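Local coordinates for protein 2''-aminoglycoside nucleotidyltransferase (Klebsiella pneumoniae, PDB 4WQK) that adenylates the 2''-hydroxyl group of kanamycin, gentamicin, tobramycin and related aminoglycosides, using magnesium, and so makes the bacterium resistant to them, at residues Glu57-Ala60 with Ile61-Leu65; Asn124-Glu127 with Ala128-Trp131; Glu139-Pro142 with Val143-Pro146. All blocks are in the same frame, centred on the assembly; numbering follows the deposited sequence.

The three contacts follow one another along the chain, each within continuous backbone. Contact 1 is part of helix 55-64 in the N-terminal domain; contacts 2 and 3 belong to the C-terminal domain, at the start of helix 126-139 and in the loop after it. Contacts 1 and 2 lie on opposite sides of the chain's centre, about 26 Å apart between centres, against about 19 Å for contacts 2 and 3. Contact 2 is nearer the magnesium ligand Asp-47, the side chains of Asn-124 and Asp-47 being about 7 Å apart, against about 10 Å for Leu-58; the Ser-125 side chain is about 5 Å from a bound magnesium ion. Contact 3 lies away from these sites.

Contact 1: residues Glu57-Ala60 with Ile61-Leu65; sequences ELEA and IVEML
Glu-63 lays its aliphatic part over the carbonyl oxygen of Glu-59, one helical turn back, with CG 3.3 Å from Glu-59 O. That same oxygen accepts the backbone N-H of Glu-63, N to O 3.0 Å at an N-H...O angle of 165°. The Glu-63 chain runs out extended from CG, and its OE2 comes 4.1 Å from Glu-59 CB. Two like charges are therefore neighbours on this side of the helix, Glu-59 OE1 and Glu-63 OE2 being 4.3 Å apart. Some of the repulsion is probably offset by Arg-55, which forms a salt bridge with Glu-59 OE2; Glu-57 is paired with Arg-54 in the same way.

The side turned inward is apolar, with Leu-58, Ile-61 and Val-62 buried. Ile-61 sets CG1 beside its own backbone N (chi1 -71°), which carries this branch to 3.4 Å from Glu-57 O, the acceptor of the Ile-61 N-H. Val-62 does the equivalent with CG2, 3.4 Å from Leu-58 O, and its N-H meets that oxygen at 166°. Met-64 N adds a fourth bond, to Ala-60 O at 2.9 Å, while its side chain bends away.

Outside the segments, Ile-61 packs on Ala-16 and Ala-17 of helix 5-19, and Leu-58 and Val-62 rest on strands 76-81 and 84-93. Four successive i to i+4 bonds, with glutamates and Met-64 on the outer side and an apolar inner one, mark an amphipathic alpha-helix laid against the sheet of the nucleotidyltransferase fold.

Contact 2: residues Asn124-Glu127 with Ala128-Trp131; sequences NSWE and AIIW
Asn-124 CB lies 4.2 Å from Ala-128 CB. The backbone O of Asn-124 is 3.6 Å from Ile-129 CD1. Its amide is held from outside the segments by hydrogen bonds, OD1 with Thr-49 OG1 and ND2 with Ser-107 O.

Ser-125 is the N-cap of helix 126-139. With OG between the backbone N and the carbonyl carbon (chi1 68°), the hydroxyl oxygen accepts from Ala-128 N at 3.0 Å, an N-H...O angle of 161°. Ser-125 OG is also 3.4 Å from Ala-128 CB, so the methyl sits close beside the cap. Ser-125 O takes the next amide, Ile-129 N, at 2.9 Å, with Ile-129 CG1 alongside.

At Trp-126 the indole and the Ile-129 side chain run side by side in the same direction, Trp-126 CE3 to Ile-129 CD1 4.1 Å. Trp-126 O accepts from Ile-130 N, and Ile-130 CG1 is 3.3 Å from Trp-126 O. Glu-127 O continues the pattern with Trp-131 N at 2.8 Å; Trp-131 CB flanks this oxygen while the indole leads away, its NE1 hydrogen-bonded to Tyr-135 OH.

Ile-129 and Trp-126 pack on helix 28-36 of the N-terminal domain, where Arg-35 makes a cation-pi contact with Trp-126. Ile-130 touches Leu-160 of helix 147-160 and Val-165 and Leu-168 of helix 162-176, and Asn-124 is backbone hydrogen-bonded to Ile-26 of strand 25-27.

Contact 3: residues Glu139-Pro142 with Val143-Pro146; sequences EVPP and VDWP
The side-chain torsions of Trp-145 (chi1 -74°) set CG beside its own backbone N and turn the indole over Pro-142, bringing NE1 to the carbonyl oxygen of Val-140. This hydrogen bond measures 2.8 Å from Trp-145 NE1 to Val-140 O but is bent, with an N-H...O angle of 138°; the donor stands above the carbonyl plane. Val-140 adds an apolar touch in the plane of the indole: its CG1 is 3.7 Å from Trp-145 CD1. Pro-142 meets one face, its CA 3.5 Å from the centroid of the five-membered ring of Trp-145 and only 11° off the normal, a CH-pi contact, and Pro-142 CB is 4.1 Å from Trp-145 CE2.

The backbone between them forms a short 3-10 turn in the loop linking helices 126-139 and 147-160 of the C-terminal domain. Asp-144 N donates to Pro-141 O at 2.8 Å, and Trp-145 N to Pro-142 O at 3.1 Å, both i to i+3. Asp-144 also lays OD2 3.8 Å from Pro-141 CG, crossing the proline ring obliquely. Tyr-136 of helix 126-139 stacks on the Trp-145 indole, and Ala-137 touches both Trp-145 and Pro-142.

Contact 1: residues Glu57-Ala60 with Ile61-Leu65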
loop_
_atom_site.group_PDB
_atom_site.type_symbol
_atom_site.label_atom_id
_atom_site.label_comp_id
_atom_site.label_asym_id
_atom_site.label_seq_id
_atom_site.Cartn_x
_atom_site.Cartn_y
_atom_site.Cartn_z
ATOM N N GLU A 57 4.603 4.535 -16.896
ATOM C CA GLU A 57 3.359 3.886 -17.300
ATOM C C GLU A 57 2.277 4.192 -16.285
ATOM O O GLU A 57 1.117 4.389 -16.669
ATOM C CB GLU A 57 3.543 2.375 -17.453
ATOM C CG GLU A 57 4.556 2.029 -18.574
ATOM C CD GLU A 57 4.742 0.540 -18.724
ATOM O OE1 GLU A 57 3.701 -0.136 -18.920
ATOM O OE2 GLU A 57 5.908 0.071 -18.654
ATOM N N LEU A 58 2.627 4.218 -14.993
ATOM C CA LEU A 58 1.629 4.621 -13.998
ATOM C C LEU A 58 1.243 6.084 -14.200
ATOM O O LEU A 58 0.048 6.416 -14.139
ATOM C CB LEU A 58 2.140 4.368 -12.581
ATOM C CG LEU A 58 1.178 4.818 -11.484
ATOM C CD1 LEU A 58 -0.159 4.123 -11.594
ATOM C CD2 LEU A 58 1.817 4.548 -10.090
ATOM N N GLU A 59 2.209 6.941 -14.492
ATOM C CA GLU A 59 1.878 8.346 -14.714
ATOM C C GLU A 59 0.946 8.464 -15.942
ATOM O O GLU A 59 0.043 9.289 -15.960
ATOM C CB GLU A 59 3.137 9.209 -14.898
ATOM C CG GLU A 59 3.964 9.367 -13.611
ATOM C CD GLU A 59 5.045 10.449 -13.731
ATOM O OE1 GLU A 59 5.001 11.291 -14.664
ATOM O OE2 GLU A 59 5.949 10.505 -12.872
ATOM N N ALA A 60 1.160 7.625 -16.947
ATOM C CA ALA A 60 0.301 7.679 -18.125
ATOM C C ALA A 60 -1.134 7.264 -17.779
ATOM O O ALA A 60 -2.084 7.838 -18.325
ATOM C CB ALA A 60 0.875 6.793 -19.255
ATOM N N ILE A 61 -1.288 6.277 -16.893
ATOM C CA ILE A 61 -2.621 5.885 -16.449
ATOM C C ILE A 61 -3.298 7.059 -15.748
ATOM O O ILE A 61 -4.456 7.402 -16.046
ATOM C CB ILE A 61 -2.542 4.662 -15.537
ATOM C CG1 ILE A 61 -2.164 3.421 -16.373
ATOM C CG2 ILE A 61 -3.853 4.472 -14.756
ATOM C CD1 ILE A 61 -1.786 2.229 -15.495
ATOM N N VAL A 62 -2.555 7.708 -14.855
ATOM C CA VAL A 62 -3.096 8.853 -14.127
ATOM C C VAL A 62 -3.572 9.936 -15.086
ATOM O O VAL A 62 -4.682 10.460 -14.954
ATOM C CB VAL A 62 -2.037 9.440 -13.153
ATOM C CG1 VAL A 62 -2.461 10.813 -12.600
ATOM C CG2 VAL A 62 -1.747 8.445 -12.020
ATOM N N GLU A 63 -2.735 10.278 -16.053
ATOM C CA GLU A 63 -3.080 11.321 -17.021
ATOM C C GLU A 63 -4.283 10.921 -17.871
ATOM O O GLU A 63 -5.111 11.767 -18.204
ATOM C CB GLU A 63 -1.873 11.636 -17.904
ATOM C CG GLU A 63 -0.741 12.294 -17.107
ATOM C CD GLU A 63 0.585 12.327 -17.847
ATOM O OE1 GLU A 63 0.576 12.390 -19.099
ATOM O OE2 GLU A 63 1.643 12.292 -17.170
ATOM N N MET A 64 -4.358 9.647 -18.253
ATOM C CA MET A 64 -5.435 9.180 -19.107
ATOM C C MET A 64 -6.769 9.305 -18.371
ATOM O O MET A 64 -7.807 9.568 -18.981
ATOM C CB MET A 64 -5.156 7.731 -19.525
ATOM C CG MET A 64 -6.047 7.212 -20.603
ATOM S SD MET A 64 -6.708 5.629 -20.174
ATOM C CE MET A 64 -7.896 6.291 -19.051
ATOM N N LEU A 65 -6.727 9.139 -17.062
ATOM C CA LEU A 65 -7.912 9.243 -16.196
ATOM C C LEU A 65 -8.219 10.690 -15.792
ATOM O O LEU A 65 -9.144 10.955 -15.002
ATOM C CB LEU A 65 -7.690 8.373 -14.963
ATOM C CG LEU A 65 -7.760 6.876 -15.210
ATOM C CD1 LEU A 65 -7.486 6.143 -13.921
ATOM C CD2 LEU A 65 -9.125 6.470 -15.758
#

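Contact 2: residues Asn124-Glu127 with Ala128-Trp131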
loop_
_atom_site.group_PDB
_atom_site.type_symbol
_atom_site.label_atom_id
_atom_site.label_comp_id
_atom_site.label_asym_id
_atom_site.label_seq_id
_atom_site.Cartn_x
_atom_site.Cartn_y
_atom_site.Cartn_z
ATOM N N ASN A 124 -0.089 -5.350 -0.993
ATOM C CA ASN A 124 1.125 -5.598 -0.241
ATOM C C ASN A 124 0.834 -6.594 0.890
ATOM O O ASN A 124 -0.306 -6.696 1.378
ATOM C CB ASN A 124 1.675 -4.282 0.313
ATOM C CG ASN A 124 2.207 -3.406 -0.782
ATOM O OD1 ASN A 124 1.778 -2.269 -0.962
ATOM N ND2 ASN A 124 3.146 -3.947 -1.558
ATOM N N SER A 125 1.863 -7.292 1.330
ATOM C CA SER A 125 1.721 -8.298 2.373
ATOM C C SER A 125 1.371 -7.684 3.736
ATOM O O SER A 125 1.605 -6.496 3.984
ATOM C CB SER A 125 3.011 -9.079 2.495
ATOM O OG SER A 125 4.022 -8.197 3.010
ATOM N N TRP A 126 0.769 -8.493 4.600
ATOM C CA TRP A 126 0.537 -8.036 5.969
ATOM C C TRP A 126 1.834 -7.568 6.601
ATOM O O TRP A 126 1.819 -6.544 7.314
ATOM C CB TRP A 126 -0.074 -9.140 6.847
ATOM C CG TRP A 126 -1.504 -9.476 6.578
ATOM C CD1 TRP A 126 -1.996 -10.699 6.201
ATOM C CD2 TRP A 126 -2.636 -8.623 6.762
ATOM N NE1 TRP A 126 -3.368 -10.639 6.115
ATOM C CE2 TRP A 126 -3.780 -9.371 6.453
ATOM C CE3 TRP A 126 -2.798 -7.290 7.146
ATOM C CZ2 TRP A 126 -5.077 -8.824 6.526
ATOM C CZ3 TRP A 126 -4.068 -6.761 7.222
ATOM C CH2 TRP A 126 -5.189 -7.510 6.873
ATOM N N GLU A 127 2.939 -8.278 6.385
ATOM C CA GLU A 127 4.196 -7.864 7.030
ATOM C C GLU A 127 4.620 -6.474 6.545
ATOM O O GLU A 127 5.092 -5.661 7.357
ATOM C CB GLU A 127 5.282 -8.911 6.737
ATOM C CG GLU A 127 5.049 -10.227 7.421
ATOM C CD GLU A 127 4.098 -11.203 6.640
ATOM O OE1 GLU A 127 3.375 -10.869 5.639
ATOM O OE2 GLU A 127 4.063 -12.377 7.062
ATOM N N ALA A 128 4.468 -6.196 5.248
ATOM C CA ALA A 128 4.783 -4.871 4.719
ATOM C C ALA A 128 3.873 -3.790 5.264
ATOM O O ALA A 128 4.324 -2.677 5.561
ATOM C CB ALA A 128 4.731 -4.882 3.165
ATOM N N ILE A 129 2.588 -4.114 5.370
ATOM C CA ILE A 129 1.604 -3.179 5.913
ATOM C C ILE A 129 1.976 -2.805 7.347
ATOM O O ILE A 129 2.037 -1.614 7.741
ATOM C CB ILE A 129 0.197 -3.796 5.839
ATOM C CG1 ILE A 129 -0.226 -3.932 4.384
ATOM C CG2 ILE A 129 -0.831 -2.995 6.652
ATOM C CD1 ILE A 129 -1.496 -4.804 4.205
ATOM N N ILE A 130 2.293 -3.813 8.145
ATOM C CA ILE A 130 2.599 -3.595 9.556
ATOM C C ILE A 130 3.967 -2.896 9.715
ATOM O O ILE A 130 4.117 -2.000 10.555
ATOM C CB ILE A 130 2.553 -4.942 10.293
ATOM C CG1 ILE A 130 1.105 -5.404 10.339
ATOM C CG2 ILE A 130 3.134 -4.830 11.714
ATOM C CD1 ILE A 130 0.943 -6.813 10.756
ATOM N N TRP A 131 4.958 -3.268 8.897
ATOM C CA TRP A 131 6.253 -2.619 8.909
ATOM C C TRP A 131 6.137 -1.090 8.774
ATOM O O TRP A 131 6.849 -0.356 9.452
ATOM C CB TRP A 131 7.092 -3.181 7.764
ATOM C CG TRP A 131 8.557 -2.894 7.763
ATOM C CD1 TRP A 131 9.218 -1.977 6.971
ATOM C CD2 TRP A 131 9.570 -3.582 8.509
ATOM N NE1 TRP A 131 10.572 -2.061 7.183
ATOM C CE2 TRP A 131 10.821 -3.013 8.146
ATOM C CE3 TRP A 131 9.554 -4.605 9.475
ATOM C CZ2 TRP A 131 12.021 -3.464 8.687
ATOM C CZ3 TRP A 131 10.729 -5.039 10.009
ATOM C CH2 TRP A 131 11.970 -4.479 9.610
#

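Contact 3: residues Glu139-Pro142 with Val143-Pro146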
loop_
_atom_site.group_PDB
_atom_site.type_symbol
_atom_site.label_atom_id
_atom_site.label_comp_id
_atom_site.label_asym_id
_atom_site.label_seq_id
_atom_site.Cartn_x
_atom_site.Cartn_y
_atom_site.Cartn_z
ATOM N N GLU A 139 7.951 8.277 14.204
ATOM C CA GLU A 139 7.598 9.632 13.826
ATOM C C GLU A 139 6.632 10.266 14.850
ATOM O O GLU A 139 6.925 11.312 15.439
ATOM C CB GLU A 139 6.988 9.604 12.421
ATOM C CG GLU A 139 6.344 10.889 11.938
ATOM C CD GLU A 139 5.577 10.685 10.631
ATOM O OE1 GLU A 139 5.810 9.655 9.953
ATOM O OE2 GLU A 139 4.734 11.547 10.285
ATOM N N VAL A 140 5.501 9.611 15.068
ATOM C CA VAL A 140 4.494 10.074 16.013
ATOM C C VAL A 140 4.324 9.014 17.088
ATOM O O VAL A 140 4.025 7.863 16.783
ATOM C CB VAL A 140 3.167 10.348 15.302
ATOM C CG1 VAL A 140 2.066 10.737 16.285
ATOM C CG2 VAL A 140 3.376 11.424 14.241
ATOM N N PRO A 141 4.540 9.389 18.353
ATOM C CA PRO A 141 4.328 8.433 19.450
ATOM C C PRO A 141 2.964 7.764 19.352
ATOM O O PRO A 141 1.968 8.460 19.158
ATOM C CB PRO A 141 4.395 9.312 20.706
ATOM C CG PRO A 141 5.163 10.554 20.282
ATOM C CD PRO A 141 4.785 10.761 18.842
ATOM N N PRO A 142 2.913 6.428 19.443
ATOM C CA PRO A 142 1.638 5.721 19.266
ATOM C C PRO A 142 0.516 6.210 20.213
ATOM O O PRO A 142 -0.657 6.210 19.850
ATOM C CB PRO A 142 2.026 4.261 19.525
ATOM C CG PRO A 142 3.417 4.185 19.014
ATOM C CD PRO A 142 4.067 5.515 19.344
ATOM N N VAL A 143 0.870 6.682 21.393
ATOM C CA VAL A 143 -0.171 7.174 22.292
ATOM C C VAL A 143 -0.904 8.392 21.702
ATOM O O VAL A 143 -2.045 8.726 22.109
ATOM C CB VAL A 143 0.422 7.523 23.682
ATOM C CG1 VAL A 143 1.202 8.834 23.631
ATOM C CG2 VAL A 143 -0.682 7.560 24.729
ATOM N N ASP A 144 -0.242 9.065 20.766
ATOM C CA ASP A 144 -0.771 10.259 20.123
ATOM C C ASP A 144 -1.354 10.002 18.728
ATOM O O ASP A 144 -1.786 10.941 18.059
ATOM C CB ASP A 144 0.320 11.328 20.016
ATOM C CG ASP A 144 0.754 11.854 21.361
ATOM O OD1 ASP A 144 -0.106 11.912 22.278
ATOM O OD2 ASP A 144 1.948 12.221 21.498
ATOM N N TRP A 145 -1.344 8.751 18.272
ATOM C CA TRP A 145 -1.918 8.420 16.964
ATOM C C TRP A 145 -3.418 8.697 16.890
ATOM O O TRP A 145 -4.142 8.397 17.835
ATOM C CB TRP A 145 -1.747 6.937 16.634
ATOM C CG TRP A 145 -0.381 6.490 16.258
ATOM C CD1 TRP A 145 0.757 7.223 16.266
ATOM C CD2 TRP A 145 -0.027 5.174 15.827
ATOM N NE1 TRP A 145 1.825 6.436 15.863
ATOM C CE2 TRP A 145 1.358 5.174 15.589
ATOM C CE3 TRP A 145 -0.754 3.990 15.633
ATOM C CZ2 TRP A 145 2.038 4.040 15.140
ATOM C CZ3 TRP A 145 -0.061 2.848 15.184
ATOM C CH2 TRP A 145 1.306 2.891 14.960
ATOM N N PRO A 146 -3.891 9.232 15.756
ATOM C CA PRO A 146 -5.333 9.237 15.489
ATOM C C PRO A 146 -5.890 7.829 15.640
ATOM O O PRO A 146 -5.283 6.829 15.216
ATOM C CB PRO A 146 -5.419 9.731 14.043
ATOM C CG PRO A 146 -4.161 10.567 13.874
ATOM C CD PRO A 146 -3.125 9.826 14.646
#